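Local coordinates for uncharacterized protein (Parabacteroides distasonis, PDB 3LM3) that is of unknown function but is probably a carbohydrate-active enzyme of the glycoside hydrolase or deacetylase kind, at residues F63-P68 / A302-V307; P114-P119 / K407-I412; Y94-Q99 / S135-N140; E266-D271 / Y341-R346. All blocks are in the same frame, centred on the assembly; numbering follows the deposited sequence. Where two conformers were deposited one is given.

Contact 1. Residues F63-P68 / A302-V307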
# COMPACT_ATOMS: atom_id res chain seq x y z
N PHE A 63 -8.70 -6.97 -16.38
CA PHE A 63 -7.52 -6.11 -16.22
C PHE A 63 -6.84 -5.75 -17.54
O PHE A 63 -6.37 -4.63 -17.71
CB PHE A 63 -6.53 -6.78 -15.28
CG PHE A 63 -5.18 -6.11 -15.18
CD1 PHE A 63 -4.99 -5.05 -14.31
CD2 PHE A 63 -4.10 -6.56 -15.92
CE1 PHE A 63 -3.71 -4.44 -14.19
CE2 PHE A 63 -2.87 -5.97 -15.80
CZ PHE A 63 -2.67 -4.92 -14.94
N ALA A 64 -6.82 -6.70 -18.48
CA ALA A 64 -6.18 -6.47 -19.75
C ALA A 64 -6.97 -5.58 -20.69
O ALA A 64 -6.43 -5.16 -21.73
CB ALA A 64 -5.93 -7.82 -20.42
N THR A 65 -8.24 -5.28 -20.36
CA THR A 65 -9.07 -4.43 -21.25
C THR A 65 -8.43 -3.07 -21.45
O THR A 65 -8.15 -2.36 -20.51
CB THR A 65 -10.46 -4.19 -20.60
OG1 THR A 65 -11.02 -5.44 -20.23
CG2 THR A 65 -11.42 -3.46 -21.56
N ASN A 66 -8.19 -2.69 -22.72
CA ASN A 66 -7.55 -1.43 -23.06
C ASN A 66 -6.17 -1.31 -22.41
O ASN A 66 -5.65 -0.21 -22.21
CB ASN A 66 -8.45 -0.25 -22.65
CG ASN A 66 -9.75 -0.24 -23.41
OD1 ASN A 66 -10.84 -0.36 -22.83
ND2 ASN A 66 -9.65 -0.10 -24.73
N ASN A 67 -5.56 -2.46 -22.13
CA ASN A 67 -4.34 -2.51 -21.30
C ASN A 67 -3.46 -3.68 -21.72
O ASN A 67 -3.04 -4.49 -20.90
CB ASN A 67 -4.77 -2.59 -19.83
CG ASN A 67 -3.63 -2.48 -18.83
OD1 ASN A 67 -2.61 -1.84 -19.07
ND2 ASN A 67 -3.85 -3.08 -17.66
N PRO A 68 -3.14 -3.76 -23.03
CA PRO A 68 -2.37 -4.93 -23.47
C PRO A 68 -0.96 -5.05 -22.96
O PRO A 68 -0.45 -6.17 -22.85
CB PRO A 68 -2.38 -4.80 -25.00
CG PRO A 68 -2.52 -3.30 -25.23
CD PRO A 68 -3.49 -2.87 -24.14
N ALA A 302 -16.16 -3.69 -12.57
CA ALA A 302 -15.42 -2.71 -11.80
C ALA A 302 -13.96 -2.64 -12.24
O ALA A 302 -13.37 -1.55 -12.40
CB ALA A 302 -15.52 -3.02 -10.29
N MSE A 303 -13.34 -3.81 -12.45
CA MSE A 303 -11.94 -3.86 -12.88
C MSE A 303 -11.79 -3.21 -14.25
O MSE A 303 -10.89 -2.41 -14.46
CB MSE A 303 -11.50 -5.31 -12.96
CG MSE A 303 -10.10 -5.53 -13.52
SE MSE A 303 -8.66 -4.86 -12.38
CE MSE A 303 -8.61 -6.31 -11.09
N LYS A 304 -12.67 -3.56 -15.19
CA LYS A 304 -12.64 -2.96 -16.52
C LYS A 304 -12.80 -1.44 -16.45
O LYS A 304 -12.11 -0.69 -17.15
CB LYS A 304 -13.75 -3.56 -17.41
CG LYS A 304 -13.59 -5.03 -17.76
CD LYS A 304 -14.80 -5.56 -18.56
CE LYS A 304 -14.70 -7.07 -18.84
NZ LYS A 304 -15.93 -7.60 -19.51
N MSE A 305 -13.72 -0.98 -15.60
CA MSE A 305 -14.00 0.43 -15.48
C MSE A 305 -12.76 1.19 -14.95
O MSE A 305 -12.37 2.24 -15.47
CB MSE A 305 -15.18 0.61 -14.54
CG MSE A 305 -15.89 1.88 -14.71
SE MSE A 305 -17.45 1.96 -13.60
CE MSE A 305 -18.71 1.15 -14.86
N TRP A 306 -12.17 0.62 -13.90
CA TRP A 306 -11.01 1.19 -13.29
C TRP A 306 -9.87 1.34 -14.30
O TRP A 306 -9.30 2.44 -14.47
CB TRP A 306 -10.57 0.32 -12.10
CG TRP A 306 -9.25 0.78 -11.48
CD1 TRP A 306 -8.83 2.08 -11.23
CD2 TRP A 306 -8.20 -0.07 -11.04
NE1 TRP A 306 -7.59 2.07 -10.67
CE2 TRP A 306 -7.16 0.76 -10.55
CE3 TRP A 306 -8.02 -1.46 -11.03
CZ2 TRP A 306 -5.98 0.25 -10.03
CZ3 TRP A 306 -6.83 -1.96 -10.52
CH2 TRP A 306 -5.82 -1.11 -10.06
N VAL A 307 -9.52 0.26 -14.97
CA VAL A 307 -8.39 0.30 -15.92
C VAL A 307 -8.71 1.19 -17.10
O VAL A 307 -7.91 2.05 -17.46
CB VAL A 307 -8.05 -1.13 -16.36
CG1 VAL A 307 -7.02 -1.14 -17.53
CG2 VAL A 307 -7.53 -1.95 -15.16
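M303 holds CG anti to its backbone N (chi1 175°), which sets that atom toward F63 N, and V307 holds CG1 the same way (chi1 171°), which sets it toward T65 O. M303, a selenomethionine, brings CG to 3.5 Å from the backbone N of F63 and then bends at chi2 and chi3. Its SE lies 4.1 Å from F63 CB. M303 SE is 5.5 Å from the centroid of the F63 ring and 86° off the ring normal, which makes this a Met-aromatic contact at the ring edge. One turn later V307 fills the bend that follows the other helix: CG1 is 3.4 Å from T65 O and 3.5 Å from N67 CB, while CG2 touches F63 CD1. The bend is a type II beta turn from A64 to N67. It is braced by a side-chain bond of 3.0 Å from N67 ND2 to F63 O, with the oxygen in the amide plane and the donor above the carbonyl plane; ND2 also overlies one face of the F63 ring, toward its rim. T65 OG1, hydrogen-bonded to A62 O, rests 3.6 Å from K304 CG. No hydrogen bond crosses between the segments. F63 and M303 both touch L25 of strand 21-29, an arrangement typical of apolar helix packing over the parallel strands of an alpha/beta fold.

Contact 2. Residues P114-P119 / K407-I412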
# COMPACT_ATOMS: atom_id res chain seq x y z
N PRO A 114 1.60 -10.71 8.98
CA PRO A 114 2.51 -11.70 9.56
C PRO A 114 3.35 -11.22 10.75
O PRO A 114 3.50 -11.97 11.74
CB PRO A 114 3.39 -12.10 8.37
CG PRO A 114 3.32 -11.00 7.45
CD PRO A 114 1.92 -10.43 7.58
N ALA A 115 3.85 -10.00 10.69
CA ALA A 115 4.77 -9.54 11.76
C ALA A 115 4.02 -9.33 13.07
O ALA A 115 4.63 -9.26 14.11
CB ALA A 115 5.46 -8.30 11.39
N MSE A 116 2.71 -9.22 13.03
CA MSE A 116 1.90 -9.07 14.25
C MSE A 116 1.83 -10.32 15.05
O MSE A 116 1.64 -10.28 16.28
CB MSE A 116 0.44 -8.80 13.93
CG MSE A 116 0.11 -7.48 13.43
SE MSE A 116 -1.87 -7.38 13.46
CE MSE A 116 -1.90 -5.66 12.61
N TYR A 117 1.94 -11.47 14.38
CA TYR A 117 1.68 -12.76 14.98
C TYR A 117 2.82 -13.75 15.02
O TYR A 117 2.73 -14.75 15.71
CB TYR A 117 0.47 -13.42 14.30
CG TYR A 117 -0.84 -12.75 14.61
CD1 TYR A 117 -1.28 -11.66 13.89
CD2 TYR A 117 -1.62 -13.22 15.66
CE1 TYR A 117 -2.48 -11.03 14.20
CE2 TYR A 117 -2.83 -12.59 15.97
CZ TYR A 117 -3.24 -11.51 15.24
OH TYR A 117 -4.44 -10.91 15.55
N LEU A 118 3.90 -13.49 14.28
CA LEU A 118 4.94 -14.49 14.11
C LEU A 118 6.25 -13.84 14.49
O LEU A 118 6.45 -12.65 14.20
CB LEU A 118 5.01 -14.96 12.67
CG LEU A 118 3.72 -15.49 12.03
CD1 LEU A 118 3.92 -15.68 10.52
CD2 LEU A 118 3.20 -16.75 12.71
N PRO A 119 7.15 -14.60 15.15
CA PRO A 119 8.47 -14.08 15.40
C PRO A 119 9.20 -13.73 14.10
O PRO A 119 8.98 -14.36 13.06
CB PRO A 119 9.19 -15.22 16.13
CG PRO A 119 8.21 -16.27 16.37
CD PRO A 119 6.95 -15.97 15.66
N LYS A 407 -0.25 -5.97 17.89
CA LYS A 407 -1.09 -5.44 16.81
C LYS A 407 -0.76 -3.99 16.44
O LYS A 407 -1.09 -3.58 15.34
CB LYS A 407 -2.57 -5.58 17.15
CG LYS A 407 -3.01 -7.03 17.29
CD LYS A 407 -4.52 -7.13 17.33
CE LYS A 407 -4.98 -8.56 17.57
NZ LYS A 407 -6.32 -8.78 16.96
N ASP A 408 -0.07 -3.27 17.31
CA ASP A 408 0.17 -1.84 17.12
C ASP A 408 1.64 -1.56 16.84
O ASP A 408 2.48 -1.55 17.72
CB ASP A 408 -0.31 -1.03 18.33
CG ASP A 408 -0.20 0.49 18.13
OD1 ASP A 408 0.22 0.94 17.03
OD2 ASP A 408 -0.55 1.24 19.08
N TRP A 409 1.91 -1.38 15.54
CA TRP A 409 3.26 -1.06 15.05
C TRP A 409 3.39 0.39 14.60
O TRP A 409 4.36 0.74 13.92
CB TRP A 409 3.63 -2.01 13.91
CG TRP A 409 3.84 -3.42 14.37
CD1 TRP A 409 2.91 -4.23 14.95
CD2 TRP A 409 5.04 -4.19 14.28
NE1 TRP A 409 3.47 -5.44 15.25
CE2 TRP A 409 4.78 -5.45 14.85
CE3 TRP A 409 6.33 -3.94 13.80
CZ2 TRP A 409 5.75 -6.43 14.96
CZ3 TRP A 409 7.28 -4.93 13.87
CH2 TRP A 409 7.00 -6.15 14.47
N SER A 410 2.43 1.24 14.95
CA SER A 410 2.47 2.62 14.48
C SER A 410 3.64 3.40 15.02
O SER A 410 4.07 3.20 16.15
CB SER A 410 1.17 3.35 14.81
OG SER A 410 0.06 2.75 14.14
N LEU A 411 4.14 4.30 14.19
CA LEU A 411 5.20 5.24 14.59
C LEU A 411 4.53 6.58 14.85
O LEU A 411 4.08 7.28 13.92
CB LEU A 411 6.28 5.31 13.50
CG LEU A 411 7.62 5.92 13.93
CD1 LEU A 411 8.73 5.54 12.94
CD2 LEU A 411 7.51 7.46 14.10
N ILE A 412 4.42 6.95 16.13
CA ILE A 412 3.68 8.13 16.55
C ILE A 412 4.52 8.86 17.59
O ILE A 412 5.09 8.21 18.51
CB ILE A 412 2.32 7.70 17.16
CG1 ILE A 412 1.41 7.16 16.06
CG2 ILE A 412 1.59 8.85 17.86
CD1 ILE A 412 0.09 6.53 16.55
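M116 and K407 bring their CA atoms to 5.4 Å, where the weakly bonded helix 114-117 meets a length of chain without regular structure. P114 O accepts from both Y117 N and L118 N, which closes the short helical turn. On the other side D408 OD1 accepts from S410 N at 3.0 Å, an Asx turn with W409 at its middle position, and a backbone bond between M116 and A406, just before K407, ties the loop to the helical turn. Among the side chains, W409 turns CG anti to its carbonyl carbon (chi1 -69°) and presents its indole to A115. The methyl CB of A115 sits over one ring face, 4.0 Å from W409 CZ2 and displaced toward the rim, and A115 O comes to 3.2 Å from the same CZ2. The indole NE1 is bonded to A406 O, which helps fix the ring's rotation. An alanine in place of W409 would probably leave A115 CB without its aromatic cover and A406 O without this donor. M116, a selenomethionine, crosses K407 at about a right angle; in the conformer described, one of two, its SE is 3.9 Å from K407 CA and its CE 3.5 Å from K407 O. The extended K407 chain then runs to Y117, where OH lies 3.1 Å from K407 CE and takes a weak hydrogen bond from K407 NZ. The contact thus packs a late loop, in the DUF3864 range, against a short helical turn in the DUF3863 range, with the W409 indole laid against A115.

Contact 3. Residues Y94-Q99 / S135-N140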
# COMPACT_ATOMS: atom_id res chain seq x y z
N TYR A 94 -2.25 -21.54 -14.26
CA TYR A 94 -2.66 -20.37 -15.02
C TYR A 94 -1.78 -19.17 -14.71
O TYR A 94 -1.36 -18.42 -15.60
CB TYR A 94 -4.13 -20.03 -14.71
CG TYR A 94 -4.59 -18.72 -15.32
CD1 TYR A 94 -4.83 -18.62 -16.68
CD2 TYR A 94 -4.74 -17.59 -14.56
CE1 TYR A 94 -5.23 -17.43 -17.24
CE2 TYR A 94 -5.14 -16.41 -15.12
CZ TYR A 94 -5.37 -16.33 -16.46
OH TYR A 94 -5.76 -15.13 -17.03
N VAL A 95 -1.46 -18.98 -13.45
CA VAL A 95 -0.60 -17.89 -13.06
C VAL A 95 0.82 -18.03 -13.66
O VAL A 95 1.44 -17.05 -14.09
CB VAL A 95 -0.56 -17.75 -11.52
CG1 VAL A 95 0.59 -16.89 -11.10
CG2 VAL A 95 -1.89 -17.15 -11.02
N VAL A 96 1.33 -19.27 -13.74
CA VAL A 96 2.62 -19.49 -14.41
C VAL A 96 2.53 -19.11 -15.91
O VAL A 96 3.42 -18.46 -16.46
CB VAL A 96 3.10 -20.92 -14.24
CG1 VAL A 96 4.35 -21.17 -15.11
CG2 VAL A 96 3.42 -21.21 -12.75
N GLU A 97 1.43 -19.49 -16.55
CA GLU A 97 1.17 -19.09 -17.95
C GLU A 97 1.17 -17.58 -18.06
O GLU A 97 1.64 -17.03 -19.03
CB GLU A 97 -0.16 -19.67 -18.43
CG GLU A 97 -0.15 -21.18 -18.65
CD GLU A 97 -1.53 -21.86 -18.77
OE1 GLU A 97 -2.59 -21.22 -18.67
OE2 GLU A 97 -1.56 -23.10 -18.96
N CYS A 98 0.59 -16.89 -17.07
CA CYS A 98 0.55 -15.41 -17.09
C CYS A 98 1.93 -14.77 -16.90
O CYS A 98 2.25 -13.74 -17.49
CB CYS A 98 -0.39 -14.91 -15.99
SG CYS A 98 -2.13 -15.19 -16.31
N GLN A 99 2.76 -15.38 -16.06
CA GLN A 99 4.12 -14.91 -15.89
C GLN A 99 4.83 -14.94 -17.27
O GLN A 99 5.49 -13.98 -17.65
CB GLN A 99 4.85 -15.76 -14.85
CG GLN A 99 6.21 -15.27 -14.44
CD GLN A 99 7.28 -15.49 -15.49
OE1 GLN A 99 7.28 -16.51 -16.18
NE2 GLN A 99 8.24 -14.57 -15.55
N SER A 135 9.86 -20.19 -7.16
CA SER A 135 10.92 -20.35 -8.14
C SER A 135 10.77 -21.67 -8.89
O SER A 135 10.90 -21.70 -10.12
CB SER A 135 12.29 -20.29 -7.45
OG SER A 135 13.30 -20.13 -8.40
N LYS A 136 10.45 -22.73 -8.16
CA LYS A 136 10.30 -24.04 -8.78
C LYS A 136 9.03 -24.13 -9.60
O LYS A 136 9.01 -24.75 -10.65
CB LYS A 136 10.36 -25.15 -7.74
CG LYS A 136 11.78 -25.42 -7.22
N MSE A 137 7.96 -23.47 -9.14
CA MSE A 137 6.65 -23.40 -9.81
C MSE A 137 6.78 -22.76 -11.18
O MSE A 137 6.28 -23.25 -12.19
CB MSE A 137 5.69 -22.56 -8.91
CG MSE A 137 4.28 -22.26 -9.41
SE MSE A 137 3.31 -21.11 -8.15
CE MSE A 137 2.22 -20.13 -9.44
N VAL A 138 7.41 -21.59 -11.19
CA VAL A 138 7.53 -20.80 -12.42
C VAL A 138 8.61 -21.42 -13.31
O VAL A 138 8.48 -21.44 -14.53
CB VAL A 138 7.81 -19.32 -12.14
CG1 VAL A 138 8.13 -18.54 -13.47
CG2 VAL A 138 6.63 -18.71 -11.42
N GLY A 139 9.67 -21.90 -12.66
CA GLY A 139 10.74 -22.59 -13.31
C GLY A 139 11.75 -21.61 -13.87
O GLY A 139 11.62 -20.38 -13.79
N ASN A 140 12.82 -22.20 -14.36
CA ASN A 140 13.90 -21.54 -15.05
C ASN A 140 14.51 -20.35 -14.30
O ASN A 140 14.93 -19.35 -14.85
CB ASN A 140 13.45 -21.31 -16.48
CG ASN A 140 13.13 -22.64 -17.17
OD1 ASN A 140 14.03 -23.46 -17.34
ND2 ASN A 140 11.86 -22.90 -17.48
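V96 projects from helix 86-102 into the hollow between M137 and V138 near the end of helix 120-138, a helix-to-helix packing on the outside of the parallel strands of an alpha/beta fold. The V96 methyl CG2 is the bump: it lies 3.6 Å from M137 CG, equally near M137 O, and 4.1 Å from V138 CA. The M137 side chain runs antiparallel to that of V96, and its CE lies 3.7 Å from V96 CG2 and also touches V95 CG1; M137 is a selenomethionine deposited in two conformers, so the contact of CE holds for the one described. An alanine at V96 would probably open a gap beside M137 CG and leave the selenomethionine chain freer to turn. Beneath this layer V95, M137 and V138 all touch V106 of strand 105-108, which floors the interface. The helix ends directly after V138, where G139 adopts a positive phi of 85°. V138 CG1 is the second bump, and Q99 lies across it at about a right angle: with CG anti to the backbone N and the chain bent at chi2 (-74°), Q99 is 3.9 Å away at CG and 3.5 Å at OE1, both measured to V138 CG1.

Contact 4. Residues E266-D271 / Y341-R346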
# COMPACT_ATOMS: atom_id res chain seq x y z
N GLU A 266 -6.93 8.70 -7.71
CA GLU A 266 -5.80 8.62 -8.65
C GLU A 266 -5.30 9.98 -9.07
O GLU A 266 -4.10 10.18 -9.26
CB GLU A 266 -6.12 7.77 -9.86
CG GLU A 266 -6.36 6.35 -9.51
CD GLU A 266 -6.42 5.46 -10.72
OE1 GLU A 266 -7.02 5.87 -11.77
OE2 GLU A 266 -5.89 4.34 -10.66
N ALA A 267 -6.22 10.95 -9.23
CA ALA A 267 -5.83 12.28 -9.69
C ALA A 267 -4.92 13.02 -8.68
O ALA A 267 -4.14 13.87 -9.09
CB ALA A 267 -7.06 13.12 -10.02
N ILE A 268 -5.00 12.67 -7.40
CA ILE A 268 -4.06 13.20 -6.42
C ILE A 268 -2.62 12.97 -6.89
O ILE A 268 -1.72 13.82 -6.72
CB ILE A 268 -4.25 12.54 -5.04
CG1 ILE A 268 -5.66 12.77 -4.52
CG2 ILE A 268 -3.18 12.98 -4.01
CD1 ILE A 268 -5.98 11.93 -3.23
N HIS A 269 -2.41 11.81 -7.49
CA HIS A 269 -1.11 11.34 -7.94
C HIS A 269 -0.79 11.67 -9.38
O HIS A 269 0.34 12.01 -9.72
CB HIS A 269 -1.05 9.83 -7.70
CG HIS A 269 -1.19 9.52 -6.26
ND1 HIS A 269 -0.11 9.58 -5.41
CD2 HIS A 269 -2.29 9.38 -5.48
CE1 HIS A 269 -0.53 9.42 -4.17
NE2 HIS A 269 -1.85 9.30 -4.19
N PHE A 270 -1.78 11.53 -10.24
CA PHE A 270 -1.55 11.62 -11.69
C PHE A 270 -1.76 13.02 -12.27
O PHE A 270 -1.34 13.27 -13.40
CB PHE A 270 -2.43 10.60 -12.40
CG PHE A 270 -2.07 9.14 -12.14
CD1 PHE A 270 -0.88 8.77 -11.53
CD2 PHE A 270 -2.92 8.13 -12.59
CE1 PHE A 270 -0.56 7.42 -11.35
CE2 PHE A 270 -2.60 6.78 -12.40
CZ PHE A 270 -1.41 6.45 -11.79
N ASP A 271 -2.36 13.93 -11.50
CA ASP A 271 -2.43 15.34 -11.87
C ASP A 271 -1.39 16.11 -11.04
O ASP A 271 -0.20 16.16 -11.43
CB ASP A 271 -3.87 15.85 -11.70
CG ASP A 271 -4.82 15.34 -12.79
OD1 ASP A 271 -4.35 14.94 -13.89
OD2 ASP A 271 -6.06 15.39 -12.52
N TYR A 341 8.55 14.31 -0.83
CA TYR A 341 7.23 14.18 -1.43
C TYR A 341 6.23 15.19 -0.89
O TYR A 341 6.22 15.52 0.31
CB TYR A 341 6.66 12.80 -1.21
CG TYR A 341 7.55 11.66 -1.60
CD1 TYR A 341 8.04 11.52 -2.91
CD2 TYR A 341 7.87 10.66 -0.69
CE1 TYR A 341 8.83 10.44 -3.28
CE2 TYR A 341 8.66 9.57 -1.05
CZ TYR A 341 9.14 9.48 -2.34
OH TYR A 341 9.89 8.37 -2.73
N ARG A 342 5.42 15.71 -1.80
CA ARG A 342 4.35 16.65 -1.48
C ARG A 342 3.09 16.22 -2.20
O ARG A 342 3.15 15.76 -3.35
CB ARG A 342 4.72 18.06 -1.93
CG ARG A 342 5.87 18.64 -1.14
CD ARG A 342 6.34 19.96 -1.72
NE ARG A 342 6.84 19.73 -3.06
CZ ARG A 342 6.97 20.64 -4.03
NH1 ARG A 342 6.64 21.92 -3.82
NH2 ARG A 342 7.45 20.26 -5.21
N PHE A 343 1.96 16.39 -1.51
CA PHE A 343 0.64 16.19 -2.08
C PHE A 343 -0.30 17.29 -1.64
O PHE A 343 -0.16 17.80 -0.53
CB PHE A 343 0.04 14.84 -1.66
CG PHE A 343 0.90 13.68 -2.04
CD1 PHE A 343 0.87 13.18 -3.33
CD2 PHE A 343 1.76 13.11 -1.13
CE1 PHE A 343 1.73 12.15 -3.70
CE2 PHE A 343 2.61 12.04 -1.51
CZ PHE A 343 2.57 11.57 -2.80
N VAL A 344 -1.24 17.62 -2.51
CA VAL A 344 -2.33 18.55 -2.20
C VAL A 344 -3.63 17.92 -2.68
O VAL A 344 -3.69 17.39 -3.81
CB VAL A 344 -2.14 19.91 -2.89
CG1 VAL A 344 -3.37 20.81 -2.68
CG2 VAL A 344 -0.86 20.58 -2.41
N GLU A 345 -4.66 17.93 -1.85
CA GLU A 345 -5.96 17.36 -2.23
C GLU A 345 -7.08 18.16 -1.63
O GLU A 345 -7.02 18.51 -0.47
CB GLU A 345 -6.07 15.93 -1.72
CG GLU A 345 -7.40 15.27 -2.11
CD GLU A 345 -7.86 14.18 -1.21
OE1 GLU A 345 -7.08 13.73 -0.35
OE2 GLU A 345 -9.02 13.70 -1.41
N ARG A 346 -8.11 18.42 -2.42
CA ARG A 346 -9.41 18.83 -1.90
C ARG A 346 -10.38 17.67 -2.00
O ARG A 346 -10.23 16.77 -2.83
CB ARG A 346 -9.97 20.05 -2.62
CG ARG A 346 -9.23 21.29 -2.28
CD ARG A 346 -9.76 22.48 -3.05
NE ARG A 346 -9.11 23.70 -2.58
CZ ARG A 346 -9.54 24.93 -2.85
NH1 ARG A 346 -10.59 25.12 -3.62
NH2 ARG A 346 -8.88 25.97 -2.35
O HOH W 1 -1.51 16.09 -5.02
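I268 is the first residue of 266-271 to meet strand 341-346; the axes of segments 266-271 and 341-346 approach to 8.5 Å, with their N-to-C directions at 132°. The branches of I268 divide between two strand residues. CG1 stands beside the backbone N (chi1 -60°), and beyond it CD1 lies 3.6 Å from E345 CD; CG2, on the other branch, is 4.1 Å from F343 CD1. The aliphatic tip thus packs on a carboxylate group whose OE2 is bonded to H264 NE2, so this buried polar end has a partner on the same helix. The backbone of I268 adds a water bridge: a water donates to I268 O at 2.8 Å and accepts from V344 N at 3.0 Å, spanning the gap between helix and strand. At H269 the ring comes against F343, with H269 CE1 and ND1 each 3.6 Å from F343 CE1. The centroids of the H269 and F343 rings are 5.1 Å apart and the planes lie at 56°, an oblique meeting. H269 ND1, besides lying against F343, is hydrogen-bonded to Y190 OH. F343 and E345 pair through their backbones with W361 and I359, whereas V344, between them, directs its CB away from the helix. The arrangement is typical of a helix packed on one side of the outermost strand of an antiparallel sheet, here the four-stranded sheet of strands 341-346 to 383-389.

Contacts 1, 3 and 4 fall within the DUF3863 range, whereas contact 2 joins it to the DUF3864 range. Along the chain contact 3 lies between the two segments of contact 1, and contact 4 between those of contact 2; contacts 1 and 4 alternate. These two, with centres about 22 Å apart, touch directly: W306 NE1 reaches E266 OE2 at 2.8 Å, a probable hydrogen bond linking helices 296-313 and 255-277. Contact 2 stands about 35 Å from contact 1 and 29 Å from contact 4, centre to centre, across the chain's centre from both. Contact 3 is about 23 Å from contact 1 and 36 Å from contact 4, across the centre from the latter. Contacts 1, 2 and 4 thus join sequence-distant parts.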